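Uncharacterized protein (PDB 4OBM) is of unknown function but belongs to the LytR-CpsA-Psr family, whose members probably attach glycopolymers to the bacterial cell wall. Local coordinates at residues Cys166-Asn169 / Ala170-Ser174. Sequence-based numbering, arbitrary orientation.
Sequences CKLN and ATVIS
L168 and V172, one turn apart on helix 164-181, meet through their methyl branches on the buried face of the helix. V172 CG2 lies 3.8 Å from L168 CD1 and 3.9 Å from L168 CD2, touching both ends of the leucine fork. That methyl stands beside the valine's own backbone N, with CG1 in the anti position (chi1 167°), and therefore also packs 3.2 Å from L168 O. The same carbonyl accepts V172 N at 2.9 Å. Where T171 faces solvent the contact is a polar one. T171 turns its hydroxyl back toward the preceding turn (chi1 -61°), and OG1 donates to K167 O at 2.8 Å; T171 N reaches this oxygen from the opposite face of the carbonyl plane. S174, partly exposed and against L55, repeats the pattern on A170 O, a common way for helices to satisfy such hydroxyls. K167 NZ forms a salt bridge with D161, while N169 bonds the L152 carbonyl through ND2 and, weakly, a glycol probably from the crystallisation liquor through OD1. Helix 145-152 covers V172 through M148 and L152, and its Y151 packs on L168; C166 and A170 rest on P57 of strand 52-58, and I173 bridges L152 and M42 of strand 40-47.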
ATOM      1  N   CYS A 166       6.362   8.920  -3.967  1.00 28.16           N
ATOM      2  CA  CYS A 166       6.234   7.466  -3.832  1.00 28.17           C
ATOM      3  C   CYS A 166       7.054   6.976  -2.647  1.00 30.54           C
ATOM      4  O   CYS A 166       6.579   6.146  -1.875  1.00 29.73           O
ATOM      5  CB  CYS A 166       6.668   6.769  -5.120  1.00 28.84           C
ATOM      6  SG  CYS A 166       5.559   7.049  -6.518  1.00 33.10           S
ATOM      7  N   LYS A 167       8.304   7.469  -2.542  1.00 27.06           N
ATOM      8  CA  LYS A 167       9.269   7.156  -1.495  1.00 26.18           C
ATOM      9  C   LYS A 167       8.728   7.617  -0.147  1.00 28.76           C
ATOM     10  O   LYS A 167       8.794   6.866   0.816  1.00 28.50           O
ATOM     11  CB  LYS A 167      10.638   7.799  -1.803  1.00 28.36           C
ATOM     12  CG  LYS A 167      11.382   7.085  -2.908  1.00 29.03           C
ATOM     13  CD  LYS A 167      12.490   7.917  -3.527  1.00 33.35           C
ATOM     14  CE  LYS A 167      13.214   7.122  -4.595  1.00 36.35           C
ATOM     15  NZ  LYS A 167      14.463   7.799  -5.045  1.00 44.83           N
ATOM     16  N   LEU A 168       8.140   8.825  -0.099  1.00 25.68           N
ATOM     17  CA  LEU A 168       7.547   9.397   1.110  1.00 25.21           C
ATOM     18  C   LEU A 168       6.337   8.574   1.521  1.00 28.39           C
ATOM     19  O   LEU A 168       6.244   8.163   2.677  1.00 27.98           O
ATOM     20  CB  LEU A 168       7.160  10.885   0.857  1.00 25.29           C
ATOM     21  CG  LEU A 168       6.809  11.800   2.045  1.00 29.50           C
ATOM     22  CD1 LEU A 168       5.331  11.738   2.399  1.00 29.40           C
ATOM     23  CD2 LEU A 168       7.777  11.626   3.233  1.00 30.39           C
ATOM     24  N   ASN A 169       5.429   8.285   0.559  1.00 24.35           N
ATOM     25  CA  ASN A 169       4.248   7.490   0.832  1.00 23.53           C
ATOM     26  C   ASN A 169       4.627   6.081   1.318  1.00 28.45           C
ATOM     27  O   ASN A 169       4.086   5.635   2.339  1.00 27.69           O
ATOM     28  CB  ASN A 169       3.347   7.449  -0.396  1.00 24.90           C
ATOM     29  CG  ASN A 169       2.380   8.611  -0.479  1.00 34.63           C
ATOM     30  OD1 ASN A 169       1.170   8.418  -0.486  1.00 33.03           O
ATOM     31  ND2 ASN A 169       2.875   9.849  -0.475  1.00 17.89           N
ATOM     32  N   ALA A 170       5.595   5.407   0.649  1.00 25.49           N
ATOM     33  CA  ALA A 170       6.041   4.066   1.066  1.00 25.63           C
ATOM     34  C   ALA A 170       6.501   4.044   2.541  1.00 30.81           C
ATOM     35  O   ALA A 170       6.032   3.217   3.322  1.00 31.57           O
ATOM     36  CB  ALA A 170       7.165   3.579   0.157  1.00 26.48           C
ATOM     37  N   THR A 171       7.364   4.999   2.907  1.00 26.83           N
ATOM     38  CA  THR A 171       8.004   5.182   4.199  1.00 26.55           C
ATOM     39  C   THR A 171       6.986   5.544   5.281  1.00 29.22           C
ATOM     40  O   THR A 171       6.989   4.921   6.333  1.00 29.39           O
ATOM     41  CB  THR A 171       9.079   6.287   4.041  1.00 36.26           C
ATOM     42  OG1 THR A 171      10.040   5.856   3.080  1.00 38.10           O
ATOM     43  CG2 THR A 171       9.780   6.624   5.342  1.00 38.29           C
ATOM     44  N   VAL A 172       6.166   6.580   5.047  1.00 24.57           N
ATOM     45  CA  VAL A 172       5.154   7.051   5.998  1.00 24.83           C
ATOM     46  C   VAL A 172       4.109   5.927   6.268  1.00 28.18           C
ATOM     47  O   VAL A 172       3.757   5.694   7.426  1.00 27.66           O
ATOM     48  CB  VAL A 172       4.514   8.370   5.478  1.00 28.30           C
ATOM     49  CG1 VAL A 172       3.253   8.737   6.238  1.00 27.33           C
ATOM     50  CG2 VAL A 172       5.518   9.512   5.532  1.00 28.69           C
ATOM     51  N   ILE A 173       3.658   5.215   5.218  1.00 24.05           N
ATOM     52  CA  ILE A 173       2.691   4.119   5.375  1.00 23.43           C
ATOM     53  C   ILE A 173       3.353   2.933   6.106  1.00 27.87           C
ATOM     54  O   ILE A 173       2.687   2.304   6.940  1.00 28.42           O
ATOM     55  CB  ILE A 173       2.000   3.728   4.015  1.00 25.65           C
ATOM     56  CG1 ILE A 173       1.115   4.886   3.480  1.00 24.37           C
ATOM     57  CG2 ILE A 173       1.197   2.405   4.086  1.00 27.25           C
ATOM     58  CD1 ILE A 173       0.069   5.523   4.480  1.00 24.63           C
ATOM     59  N   SER A 174       4.659   2.666   5.846  1.00 24.53           N
ATOM     60  CA  SER A 174       5.423   1.616   6.539  1.00 23.88           C
ATOM     61  C   SER A 174       5.467   1.896   8.037  1.00 29.02           C
ATOM     62  O   SER A 174       5.236   1.003   8.857  1.00 28.17           O
ATOM     63  CB  SER A 174       6.843   1.532   5.991  1.00 25.62           C
ATOM     64  OG  SER A 174       6.886   0.785   4.791  1.00 31.39           O
TER